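Local coordinates for uncharacterized protein (Bacteroides eggerthii, PDB 4L3R) that is of unknown function but probably folds as a calycin-like antiparallel beta-barrel of the DUF4847 family, at residues B[15-21]-B[139-145]; B[39-43]-B[104-108]; B[67-71]-B[81-85]; B[72-77]-B[108-112]; B[91-97]-B[115-121]. All coordinates share one frame; numbering follows the deposited sequence.

Contact 1: B[15-21]-B[139-145]; sequences WKLSRIT and KVMGFTA
Ser18 and Arg19 both face Gly142, and the register between strands 15-21 and 139-144 slips by one residue: a classic beta bulge. Gly142 O receives Ser18 N at 2.9 Å in an almost straight bond (177°), while Ser18 OG adds a weak one at 3.1 Å and Arg19 N another at 3.4 Å. Gly142 N donates to Arg19 O at 2.8 Å, and the antiparallel ladder resumes at paired bonds between Thr21 and Val140.

On the face bearing Leu17, that residue's CD1 sits over the Phe143 ring, 4.2 Å from the centroid, a CH-pi contact. Ile20 and selenomethionine Met141 run side by side. On the other face, Arg19 CG stands between its backbone N and carbonyl carbon (chi1 55°), which brings the guanidinium over Gly142 CA. At the end of the pairing, Ala145 CB lies over one face of the Trp15 six-membered ring, 3.8 Å from its centroid, a second CH-pi contact.

Further out, Phe111 of helix 106-116 packs on Leu17 and Phe143, and Ile9 O receives Trp15 NE1. One sound bond and two weak ones meet at Gly142 O; with aromatic faces covered by methyl groups, this implies a buried seam accommodating the bulge within the ladder.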
# COMPACT_ATOMS: atom_id res chain seq x y z
N TRP B 15 1.70 5.09 14.05
CA TRP B 15 2.80 5.86 14.63
C TRP B 15 2.23 6.74 15.72
O TRP B 15 1.30 7.50 15.46
CB TRP B 15 3.48 6.70 13.54
CG TRP B 15 4.24 5.85 12.57
CD1 TRP B 15 3.80 5.42 11.36
CD2 TRP B 15 5.49 5.20 12.81
NE1 TRP B 15 4.75 4.61 10.78
CE2 TRP B 15 5.79 4.45 11.66
CE3 TRP B 15 6.41 5.22 13.87
CZ2 TRP B 15 6.99 3.73 11.53
CZ3 TRP B 15 7.57 4.49 13.76
CH2 TRP B 15 7.86 3.76 12.59
N LYS B 16 2.75 6.62 16.95
CA LYS B 16 2.30 7.39 18.10
C LYS B 16 3.33 8.46 18.42
O LYS B 16 4.51 8.14 18.56
CB LYS B 16 2.09 6.44 19.31
CG LYS B 16 1.75 7.13 20.64
CD LYS B 16 0.37 7.77 20.66
CE LYS B 16 0.18 8.51 21.97
NZ LYS B 16 -1.26 8.65 22.31
N LEU B 17 2.89 9.73 18.54
CA LEU B 17 3.78 10.84 18.86
C LEU B 17 4.47 10.63 20.20
O LEU B 17 3.80 10.32 21.19
CB LEU B 17 2.99 12.15 18.90
CG LEU B 17 3.81 13.42 19.12
CD1 LEU B 17 4.55 13.80 17.85
CD2 LEU B 17 2.92 14.55 19.62
N SER B 18 5.80 10.79 20.24
CA SER B 18 6.60 10.67 21.46
C SER B 18 7.31 11.99 21.84
O SER B 18 7.68 12.15 23.00
CB SER B 18 7.63 9.56 21.30
OG SER B 18 8.50 9.83 20.22
N ARG B 19 7.51 12.92 20.88
CA ARG B 19 8.22 14.17 21.15
C ARG B 19 8.10 15.17 20.00
O ARG B 19 7.88 14.76 18.86
CB ARG B 19 9.72 13.88 21.39
CG ARG B 19 10.40 13.10 20.27
CD ARG B 19 11.70 12.46 20.73
NE ARG B 19 12.42 11.83 19.62
CZ ARG B 19 13.26 12.45 18.78
NH1 ARG B 19 13.52 13.74 18.91
NH2 ARG B 19 13.85 11.77 17.81
N ILE B 20 8.22 16.47 20.31
CA ILE B 20 8.27 17.57 19.33
C ILE B 20 9.37 18.50 19.84
O ILE B 20 9.13 19.25 20.78
CB ILE B 20 6.95 18.32 19.07
CG1 ILE B 20 5.81 17.33 18.85
CG2 ILE B 20 7.12 19.25 17.85
CD1 ILE B 20 4.48 17.94 18.34
N THR B 21 10.57 18.43 19.26
CA THR B 21 11.70 19.18 19.79
C THR B 21 12.52 19.82 18.67
O THR B 21 12.13 19.77 17.50
CB THR B 21 12.53 18.22 20.66
OG1 THR B 21 13.58 18.94 21.28
CG2 THR B 21 13.07 17.02 19.88
N LYS B 139 12.39 21.92 13.24
CA LYS B 139 12.05 21.11 14.42
C LYS B 139 11.82 19.67 13.99
O LYS B 139 11.82 19.38 12.79
CB LYS B 139 10.81 21.68 15.13
CG LYS B 139 11.17 22.70 16.22
CD LYS B 139 10.45 24.02 16.06
CE LYS B 139 10.81 24.96 17.19
NZ LYS B 139 10.30 26.33 16.94
N VAL B 140 11.68 18.77 14.96
CA VAL B 140 11.47 17.36 14.67
C VAL B 140 10.33 16.81 15.49
O VAL B 140 10.23 17.12 16.68
CB VAL B 140 12.73 16.49 14.86
CG1 VAL B 140 13.79 16.84 13.83
CG2 VAL B 140 13.29 16.58 16.28
N MSE B 141 9.49 15.97 14.86
CA MSE B 141 8.42 15.23 15.52
C MSE B 141 8.86 13.78 15.56
O MSE B 141 9.10 13.21 14.51
CB MSE B 141 7.11 15.33 14.74
CG MSE B 141 6.32 16.58 14.95
SE MSE B 141 4.67 16.46 13.91
CE MSE B 141 5.45 16.90 12.24
N GLY B 142 8.97 13.21 16.75
CA GLY B 142 9.37 11.81 16.90
C GLY B 142 8.15 10.94 17.13
O GLY B 142 7.22 11.36 17.82
N PHE B 143 8.14 9.74 16.55
CA PHE B 143 7.05 8.78 16.71
C PHE B 143 7.58 7.39 17.04
O PHE B 143 8.73 7.07 16.73
CB PHE B 143 6.21 8.68 15.43
CG PHE B 143 5.53 9.95 14.99
CD1 PHE B 143 6.22 10.92 14.29
CD2 PHE B 143 4.18 10.15 15.24
CE1 PHE B 143 5.59 12.11 13.90
CE2 PHE B 143 3.55 11.33 14.85
CZ PHE B 143 4.27 12.31 14.19
N THR B 144 6.72 6.56 17.65
CA THR B 144 7.02 5.16 17.96
C THR B 144 5.88 4.27 17.46
O THR B 144 4.72 4.70 17.43
CB THR B 144 7.26 4.96 19.46
OG1 THR B 144 6.12 5.42 20.19
CG2 THR B 144 8.50 5.69 19.95
N ALA B 145 6.21 3.04 17.04
CA ALA B 145 5.24 2.04 16.58
C ALA B 145 5.48 0.75 17.35
O ALA B 145 6.62 0.28 17.37
CB ALA B 145 5.40 1.80 15.08

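Contact 2: B[39-43]-B[104-108]; sequences EEKAS and SDKLA
Asp105 OD2 is gripped by three donors, one of them across the contact: Ser43 OG gives it a hydrogen bond of 2.7 Å. That hydroxyl meets the oxygen on its syn side, 20° out of the carboxylate plane. The other two belong to the start of helix 106-116, where Leu107 N lies 3.2 Å and Ala108 N 3.4 Å from Asp105 OD2, both weak bonds. Asp105 holds CG anti to its own backbone N (chi1 -167°), which brings OD2 within reach of the amides of Leu107 and Ala108. Its negative charge would probably interact favourably with the helix dipole.

The second oxygen is engaged through water: water 1 donates to Asp105 OD1 at 2.8 Å and to Glu39 O at 2.7 Å. Ser43 OG has a further partner in Trp34 NE1, and Leu107 CB packs 3.7 Å from Ser43 OG.

Farther along, the extended chain of Lys106 brings NZ to Glu39 OE1 at 3.1 Å, a salt bridge on the syn side of that oxygen. Glu39 OE1 also accepts from Ser35 N, in the loop before helix 37-48. Without the Glu39 carboxylate, as with an alanine at this position, Lys106 NZ would probably lose its charge mate and Ser35 N that acceptor, setting the lysine end freer to turn.

The arrangement is an aspartate N-cap whose capping carboxylate is also bound by a serine of a second helix, joining helix 37-48 to the beginning of helix 106-116.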
# COMPACT_ATOMS: atom_id res chain seq x y z
N GLU B 39 -1.02 24.15 31.37
CA GLU B 39 -1.19 23.88 29.94
C GLU B 39 -0.45 22.61 29.53
O GLU B 39 -1.01 21.76 28.84
CB GLU B 39 -0.68 25.05 29.08
CG GLU B 39 -1.61 26.23 28.94
CD GLU B 39 -1.07 27.34 28.06
OE1 GLU B 39 0.11 27.26 27.66
OE2 GLU B 39 -1.84 28.29 27.77
N GLU B 40 0.83 22.48 29.95
CA GLU B 40 1.65 21.31 29.64
C GLU B 40 1.04 20.05 30.24
O GLU B 40 0.98 19.02 29.56
CB GLU B 40 3.10 21.51 30.12
CG GLU B 40 3.98 20.28 29.92
CD GLU B 40 5.46 20.43 30.21
OE1 GLU B 40 5.93 21.57 30.41
OE2 GLU B 40 6.15 19.39 30.28
N LYS B 41 0.61 20.11 31.51
CA LYS B 41 -0.03 19.00 32.23
C LYS B 41 -1.26 18.50 31.46
O LYS B 41 -1.39 17.30 31.24
CB LYS B 41 -0.41 19.43 33.66
CG LYS B 41 -0.96 18.32 34.56
CD LYS B 41 -1.35 18.89 35.93
CE LYS B 41 -2.08 17.91 36.82
NZ LYS B 41 -1.17 16.90 37.43
N ALA B 42 -2.15 19.43 31.05
CA ALA B 42 -3.38 19.11 30.31
C ALA B 42 -3.06 18.46 28.94
O ALA B 42 -3.77 17.55 28.51
CB ALA B 42 -4.22 20.37 30.13
N SER B 43 -1.99 18.92 28.27
CA SER B 43 -1.56 18.33 27.00
C SER B 43 -1.03 16.91 27.20
O SER B 43 -1.29 16.03 26.39
CB SER B 43 -0.48 19.17 26.33
OG SER B 43 -1.04 20.31 25.71
N SER B 104 -7.86 23.51 20.20
CA SER B 104 -7.65 24.49 21.26
C SER B 104 -6.33 24.18 22.00
O SER B 104 -5.66 25.10 22.47
CB SER B 104 -8.82 24.51 22.24
OG SER B 104 -8.94 23.32 23.00
N ASP B 105 -5.95 22.90 22.11
CA ASP B 105 -4.73 22.48 22.80
C ASP B 105 -3.49 22.88 22.00
O ASP B 105 -3.43 22.62 20.80
CB ASP B 105 -4.76 20.95 23.01
CG ASP B 105 -3.72 20.47 23.98
OD1 ASP B 105 -3.96 20.56 25.19
OD2 ASP B 105 -2.66 20.01 23.52
N LYS B 106 -2.49 23.50 22.67
CA LYS B 106 -1.27 23.96 22.00
C LYS B 106 -0.45 22.81 21.40
O LYS B 106 0.11 23.01 20.32
CB LYS B 106 -0.38 24.78 22.94
CG LYS B 106 -0.99 26.13 23.30
CD LYS B 106 -0.02 26.93 24.17
CE LYS B 106 -0.53 28.32 24.48
NZ LYS B 106 0.49 29.12 25.20
N LEU B 107 -0.37 21.64 22.06
CA LEU B 107 0.36 20.51 21.48
C LEU B 107 -0.33 20.02 20.21
O LEU B 107 0.35 19.70 19.23
CB LEU B 107 0.50 19.34 22.49
CG LEU B 107 1.38 18.16 22.04
CD1 LEU B 107 2.82 18.61 21.81
CD2 LEU B 107 1.33 17.03 23.05
N ALA B 108 -1.68 19.98 20.22
CA ALA B 108 -2.47 19.57 19.05
C ALA B 108 -2.32 20.56 17.88
O ALA B 108 -2.23 20.13 16.73
CB ALA B 108 -3.93 19.43 19.44
O HOH W 1 -3.13 22.33 27.25

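Contact 3: B[67-71]-B[81-85]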
# COMPACT_ATOMS: atom_id res chain seq x y z
N THR B 67 -3.45 4.52 -4.08
CA THR B 67 -2.36 5.47 -3.77
C THR B 67 -2.05 5.46 -2.27
O THR B 67 -2.94 5.23 -1.46
CB THR B 67 -2.73 6.90 -4.22
OG1 THR B 67 -3.74 7.43 -3.36
CG2 THR B 67 -3.19 6.98 -5.67
N GLY B 68 -0.80 5.76 -1.94
CA GLY B 68 -0.35 5.90 -0.56
C GLY B 68 -0.64 7.31 -0.08
O GLY B 68 -0.32 8.28 -0.77
N THR B 69 -1.29 7.43 1.09
CA THR B 69 -1.66 8.72 1.68
C THR B 69 -1.33 8.74 3.16
O THR B 69 -0.95 7.72 3.73
CB THR B 69 -3.17 9.01 1.49
OG1 THR B 69 -3.92 8.02 2.17
CG2 THR B 69 -3.58 9.08 0.04
N VAL B 70 -1.47 9.92 3.78
CA VAL B 70 -1.22 10.11 5.20
C VAL B 70 -2.52 10.49 5.89
O VAL B 70 -3.26 11.35 5.41
CB VAL B 70 -0.13 11.18 5.46
CG1 VAL B 70 -0.17 11.69 6.90
CG2 VAL B 70 1.23 10.61 5.18
N SER B 71 -2.76 9.88 7.05
CA SER B 71 -3.88 10.19 7.93
C SER B 71 -3.31 10.44 9.32
O SER B 71 -2.33 9.80 9.70
CB SER B 71 -4.90 9.06 7.96
OG SER B 71 -5.65 9.01 6.76
N ASP B 81 -6.48 11.17 4.50
CA ASP B 81 -5.95 10.87 3.17
C ASP B 81 -5.25 12.09 2.53
O ASP B 81 -5.53 12.43 1.38
CB ASP B 81 -7.06 10.31 2.24
CG ASP B 81 -7.61 8.95 2.65
OD1 ASP B 81 -6.81 8.07 3.06
OD2 ASP B 81 -8.83 8.73 2.47
N ALA B 82 -4.34 12.74 3.30
CA ALA B 82 -3.57 13.86 2.76
C ALA B 82 -2.66 13.36 1.62
O ALA B 82 -2.20 12.20 1.67
CB ALA B 82 -2.75 14.53 3.86
N ILE B 83 -2.42 14.20 0.60
CA ILE B 83 -1.58 13.82 -0.54
C ILE B 83 -0.14 13.68 -0.04
O ILE B 83 0.38 14.61 0.57
CB ILE B 83 -1.70 14.83 -1.70
CG1 ILE B 83 -3.14 14.88 -2.26
CG2 ILE B 83 -0.70 14.48 -2.83
CD1 ILE B 83 -3.50 16.21 -2.94
N LEU B 84 0.48 12.52 -0.29
CA LEU B 84 1.82 12.21 0.17
C LEU B 84 2.81 12.09 -0.98
O LEU B 84 2.54 11.43 -1.98
CB LEU B 84 1.78 10.88 0.95
CG LEU B 84 3.14 10.31 1.42
CD1 LEU B 84 3.78 11.18 2.47
CD2 LEU B 84 2.98 8.88 1.89
N LYS B 85 3.99 12.70 -0.79
CA LYS B 85 5.17 12.57 -1.66
C LYS B 85 6.24 12.03 -0.73
O LYS B 85 6.40 12.58 0.37
CB LYS B 85 5.58 13.91 -2.30
CG LYS B 85 4.48 14.60 -3.11
CD LYS B 85 4.45 14.18 -4.57
CE LYS B 85 5.54 14.83 -5.39
NZ LYS B 85 5.20 14.82 -6.83
O HOH W 2 2.18 8.64 -2.13
O HOH W 3 -0.88 10.62 -1.99
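Val70 and Ala82 form an antiparallel hydrogen-bonded pair between strands whose N-to-C directions are 118° apart, the short axes approaching to 5.0 Å. Ala82 N donates to Val70 O at 2.7 Å, in the carbonyl plane, and Val70 N returns a longer bond of 3.2 Å to Ala82 O. Asp81 also faces Val70, and its backbone has phi and psi both at 50°, the left-handed conformation of the first residue of a G1 beta bulge. The chain turns a corner there. Beyond the pair the strands splay, and water fills in for direct bonds: water 2 donates to Gly68 O and Leu84 O, while water 3 donates to Gly68 O and accepts from Leu84 N at 2.9 Å.

Ser71 supports the bulge with its side chain. Its OG, anti to the carbonyl carbon (chi1 -74°), accepts Asp81 N at 3.2 Å in a nearly straight bond. Loss of the hydroxyl, as with an alanine in place of Ser71, is likely to leave Asp81 N without this acceptor and the turn less firmly fixed.

The apolar part is formed by Val70 CG2 and Leu84 CD1, 3.8 Å apart, the two side chains crossing at about a right angle. Phe57 packs on both, and Ile95 on Val70 and Ala82. Gly68 also makes backbone hydrogen bonds to the second subunit.

Together these features describe the hairpin of strands 66-73 and 78-87, sharply coiled at a G1 bulge, as suits a strongly curved antiparallel sheet.

Contact 4: B[72-77]-B[108-112]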
# COMPACT_ATOMS: atom_id res chain seq x y z
N ALA B 72 -3.89 11.37 10.06
CA ALA B 72 -3.43 11.65 11.41
C ALA B 72 -4.58 12.15 12.26
O ALA B 72 -5.54 12.73 11.75
CB ALA B 72 -2.31 12.68 11.40
N HIS B 73 -4.49 11.89 13.55
CA HIS B 73 -5.48 12.35 14.50
C HIS B 73 -4.74 13.00 15.64
O HIS B 73 -3.86 12.37 16.23
CB HIS B 73 -6.36 11.20 14.99
CG HIS B 73 -7.32 11.62 16.06
ND1 HIS B 73 -7.30 11.03 17.30
CD2 HIS B 73 -8.25 12.60 16.06
CE1 HIS B 73 -8.25 11.63 18.00
NE2 HIS B 73 -8.83 12.60 17.30
N ALA B 74 -5.05 14.27 15.93
CA ALA B 74 -4.47 15.00 17.05
C ALA B 74 -5.39 14.79 18.27
O ALA B 74 -5.24 13.78 18.93
CB ALA B 74 -4.30 16.46 16.70
N VAL B 75 -6.35 15.70 18.54
CA VAL B 75 -7.30 15.54 19.65
C VAL B 75 -8.70 15.70 19.06
O VAL B 75 -9.41 14.71 18.92
CB VAL B 75 -6.99 16.52 20.81
CG1 VAL B 75 -8.04 16.38 21.93
CG2 VAL B 75 -5.59 16.29 21.36
N LYS B 76 -9.08 16.93 18.68
CA LYS B 76 -10.37 17.22 18.05
C LYS B 76 -10.26 17.31 16.51
O LYS B 76 -11.29 17.24 15.85
CB LYS B 76 -10.94 18.54 18.60
CG LYS B 76 -11.10 18.54 20.11
CD LYS B 76 -11.95 19.69 20.63
CE LYS B 76 -11.35 21.04 20.37
NZ LYS B 76 -12.02 22.12 21.15
N ALA B 77 -9.03 17.44 15.95
CA ALA B 77 -8.86 17.58 14.51
C ALA B 77 -8.25 16.32 13.88
O ALA B 77 -7.49 15.59 14.52
CB ALA B 77 -7.99 18.78 14.19
N ALA B 108 -1.68 19.98 20.22
CA ALA B 108 -2.47 19.57 19.05
C ALA B 108 -2.32 20.56 17.88
O ALA B 108 -2.23 20.13 16.73
CB ALA B 108 -3.93 19.43 19.44
N LYS B 109 -2.24 21.87 18.17
CA LYS B 109 -2.04 22.89 17.13
C LYS B 109 -0.67 22.73 16.47
O LYS B 109 -0.56 22.81 15.24
CB LYS B 109 -2.15 24.31 17.71
CG LYS B 109 -3.57 24.76 18.05
CD LYS B 109 -3.52 26.13 18.74
CE LYS B 109 -4.88 26.67 19.07
NZ LYS B 109 -4.80 28.02 19.70
N VAL B 110 0.38 22.50 17.29
CA VAL B 110 1.75 22.30 16.82
C VAL B 110 1.84 21.01 15.98
O VAL B 110 2.50 20.99 14.94
CB VAL B 110 2.74 22.30 18.02
CG1 VAL B 110 4.10 21.74 17.63
CG2 VAL B 110 2.88 23.71 18.59
N PHE B 111 1.20 19.93 16.45
CA PHE B 111 1.19 18.63 15.76
C PHE B 111 0.60 18.74 14.35
O PHE B 111 1.23 18.32 13.38
CB PHE B 111 0.39 17.62 16.59
CG PHE B 111 0.25 16.24 16.01
CD1 PHE B 111 1.26 15.30 16.17
CD2 PHE B 111 -0.92 15.84 15.39
CE1 PHE B 111 1.12 14.01 15.69
CE2 PHE B 111 -1.06 14.54 14.90
CZ PHE B 111 -0.05 13.63 15.06
N ILE B 112 -0.60 19.35 14.23
CA ILE B 112 -1.30 19.49 12.95
C ILE B 112 -0.53 20.41 11.99
O ILE B 112 -0.35 20.05 10.83
CB ILE B 112 -2.77 19.98 13.16
CG1 ILE B 112 -3.61 18.90 13.90
CG2 ILE B 112 -3.44 20.39 11.84
CD1 ILE B 112 -4.00 17.65 13.08
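Ala74 CB is the hub of the apolar packing, meeting three side chains of helix 106-116. It lies 3.7 Å from Phe111 CD2, 3.8 Å from Ile112 CG1 and 4.1 Å from Ala108 CB. The pairing of two alanines lets the backbones come close, with Ala74 CA and Ala108 CA only 5.4 Å apart. Val75 CG2 also touches Ala108 CB, and Ala77 CB approaches Ile112 CD1 at 4.3 Å. Phe111 has CG anti to its backbone N (chi1 179°), directing the ring toward residues 72-74, where CE2 reaches His73 O at 3.8 Å and, more loosely, Ala72 CB.

The polar bonds lie within each segment or run to residues outside the two. Ala74 N bonds to Ala77 O at 3.1 Å, closing the turn, while Glu103 OE2 accepts from Val75 N and Ala77 N. His73 NE2 makes a weak bond to Val75 O, and its ND1 bonds Glu51 O.

Phe53 meets the Phe111 ring edge-to-face. The helix packs on the hairpin end of the sheet, the turn between strands 66-73 and 78-87 receiving residues 108-112 of helix 106-116, which lies against the sheet face bearing Leu17.

Contact 5: B[91-97]-B[115-121]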
# COMPACT_ATOMS: atom_id res chain seq x y z
N HIS B 91 15.26 10.32 1.18
CA HIS B 91 14.62 10.43 2.50
C HIS B 91 13.84 11.76 2.64
O HIS B 91 13.85 12.37 3.71
CB HIS B 91 15.64 10.23 3.64
CG HIS B 91 16.00 8.80 3.85
ND1 HIS B 91 17.03 8.20 3.15
CD2 HIS B 91 15.43 7.88 4.66
CE1 HIS B 91 17.06 6.94 3.56
NE2 HIS B 91 16.11 6.70 4.46
N THR B 92 13.16 12.18 1.57
CA THR B 92 12.35 13.39 1.56
C THR B 92 10.90 13.00 1.77
O THR B 92 10.53 11.84 1.55
CB THR B 92 12.55 14.17 0.25
OG1 THR B 92 12.19 13.33 -0.85
CG2 THR B 92 13.98 14.68 0.07
N ILE B 93 10.08 13.94 2.22
CA ILE B 93 8.65 13.70 2.45
C ILE B 93 7.91 15.02 2.39
O ILE B 93 8.42 16.04 2.83
CB ILE B 93 8.38 12.96 3.79
CG1 ILE B 93 6.88 12.62 3.94
CG2 ILE B 93 8.89 13.77 5.00
CD1 ILE B 93 6.54 11.71 5.03
N SER B 94 6.69 15.00 1.84
CA SER B 94 5.83 16.18 1.78
C SER B 94 4.37 15.72 1.99
O SER B 94 3.95 14.71 1.41
CB SER B 94 6.05 16.91 0.45
OG SER B 94 4.85 17.26 -0.23
N ILE B 95 3.64 16.41 2.88
CA ILE B 95 2.24 16.12 3.20
C ILE B 95 1.44 17.36 2.83
O ILE B 95 1.75 18.44 3.34
CB ILE B 95 2.07 15.75 4.71
CG1 ILE B 95 2.88 14.47 5.05
CG2 ILE B 95 0.56 15.59 5.07
CD1 ILE B 95 3.06 14.17 6.57
N SER B 96 0.44 17.23 1.95
CA SER B 96 -0.36 18.36 1.48
C SER B 96 -1.85 18.13 1.74
O SER B 96 -2.35 17.02 1.55
CB SER B 96 -0.14 18.58 -0.01
OG SER B 96 1.23 18.79 -0.30
N GLY B 97 -2.54 19.20 2.11
CA GLY B 97 -3.98 19.18 2.38
C GLY B 97 -4.34 20.11 3.52
O GLY B 97 -3.59 21.04 3.84
N LEU B 115 2.86 18.75 10.71
CA LEU B 115 2.72 17.67 9.72
C LEU B 115 2.63 18.20 8.30
O LEU B 115 3.25 17.61 7.42
CB LEU B 115 1.52 16.77 10.04
CG LEU B 115 1.76 15.79 11.18
CD1 LEU B 115 0.46 15.25 11.70
CD2 LEU B 115 2.67 14.62 10.75
N PHE B 116 1.95 19.33 8.07
CA PHE B 116 1.87 19.89 6.72
C PHE B 116 3.16 20.61 6.30
O PHE B 116 3.29 20.95 5.12
CB PHE B 116 0.67 20.84 6.59
CG PHE B 116 -0.66 20.12 6.66
CD1 PHE B 116 -1.03 19.21 5.68
CD2 PHE B 116 -1.57 20.41 7.68
CE1 PHE B 116 -2.26 18.55 5.75
CE2 PHE B 116 -2.80 19.76 7.74
CZ PHE B 116 -3.14 18.83 6.78
N ASN B 117 4.11 20.85 7.24
CA ASN B 117 5.38 21.49 6.96
C ASN B 117 6.55 20.50 6.97
O ASN B 117 7.70 20.95 6.96
CB ASN B 117 5.65 22.62 7.99
CG ASN B 117 4.71 23.79 7.87
OD1 ASN B 117 4.37 24.23 6.77
ND2 ASN B 117 4.34 24.40 8.99
N VAL B 118 6.30 19.17 6.95
CA VAL B 118 7.41 18.20 6.90
C VAL B 118 8.13 18.33 5.55
O VAL B 118 7.50 18.67 4.55
CB VAL B 118 7.01 16.72 7.15
CG1 VAL B 118 6.45 16.53 8.55
CG2 VAL B 118 6.05 16.18 6.07
N PHE B 119 9.46 18.13 5.54
CA PHE B 119 10.25 18.18 4.31
C PHE B 119 11.19 16.95 4.16
O PHE B 119 11.49 16.58 3.03
CB PHE B 119 11.05 19.49 4.21
CG PHE B 119 12.08 19.72 5.28
CD1 PHE B 119 11.73 20.33 6.47
CD2 PHE B 119 13.42 19.47 5.04
CE1 PHE B 119 12.69 20.59 7.45
CE2 PHE B 119 14.39 19.76 6.01
CZ PHE B 119 14.01 20.30 7.21
N LYS B 120 11.64 16.32 5.28
CA LYS B 120 12.49 15.12 5.22
C LYS B 120 12.24 14.26 6.46
O LYS B 120 11.56 14.69 7.39
CB LYS B 120 13.99 15.48 5.07
CG LYS B 120 14.64 16.16 6.29
CD LYS B 120 16.11 16.50 6.05
CE LYS B 120 16.80 17.00 7.30
NZ LYS B 120 18.23 17.32 7.07
N TYR B 121 12.77 13.02 6.45
CA TYR B 121 12.57 12.09 7.56
C TYR B 121 13.70 11.08 7.69
O TYR B 121 14.57 10.98 6.83
CB TYR B 121 11.24 11.31 7.35
CG TYR B 121 11.34 10.23 6.29
CD1 TYR B 121 11.26 10.54 4.94
CD2 TYR B 121 11.58 8.91 6.64
CE1 TYR B 121 11.41 9.56 3.96
CE2 TYR B 121 11.74 7.92 5.67
CZ TYR B 121 11.65 8.25 4.33
OH TYR B 121 11.80 7.31 3.35
O HOH W 4 4.95 18.90 3.78
O HOH W 5 1.75 21.06 2.89
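Ile95 and Val118 form the apolar centre, with Ile95 CD1 3.6 Å from Val118 CG2. Leu115 CD2 approaches the same Ile95 methyl at 4.2 Å, and Ile93 CG2 adds a further contact to Val118 CG2 at 3.9 Å. Beyond Ile93 the Tyr121 ring takes over, its CD1 beside Ile93 CB. With chi1 at 76°, CG of Tyr121 is flanked by both backbone neighbours, and the ring reaches across to the other strand, where Thr92 O lies at its edge. His91 meets that ring obliquely, the planes at 49° to each other.

At the other end, Gly97 O lies over one face of the Phe116 ring, 3.4 Å from CE1, while Ile95 O comes to the ring edge.

Around this core the backbone bonds are few. Tyr121 N donates to His91 O at 3.0 Å, and Ile93 N to Phe119 O at 3.1 Å, the donor standing well above the carbonyl plane. Thr92 and Lys120 make a single bridge. Past it the strands separate, and water 5 links Ile95 O with Phe116 O, donating to each at 2.7 Å; water 4 accepts from Ile95 N.

Strands 92-96 and 118-123 are the two outermost of the eight in this chain, so this sparse, water-assisted seam brings the sheet's ends together, consistent with closure of a barrel as in calycins.

In the fold
The five contacts belong to one strongly curved antiparallel sheet and to helices 37-48 and 106-116. Contact 1 pairs the first strand with the last, so the other four fall between its segments in sequence. Contact 3 and contact 5, centred about 10 Å apart, are joined by neighbouring strands 78-87 and 92-96; contact 5 links the two outermost strands. Helix 106-116 runs from contact 2 through contact 4 to contact 5, with Ala108 shared by the first two. Phe111 ties contact 4 to contact 1. Contacts 2 and 3, about 26 Å between centres, lie on opposite sides of the chain's centre. The helix thus packs against a sheet whose ends meet, consistent with a calycin-like barrel.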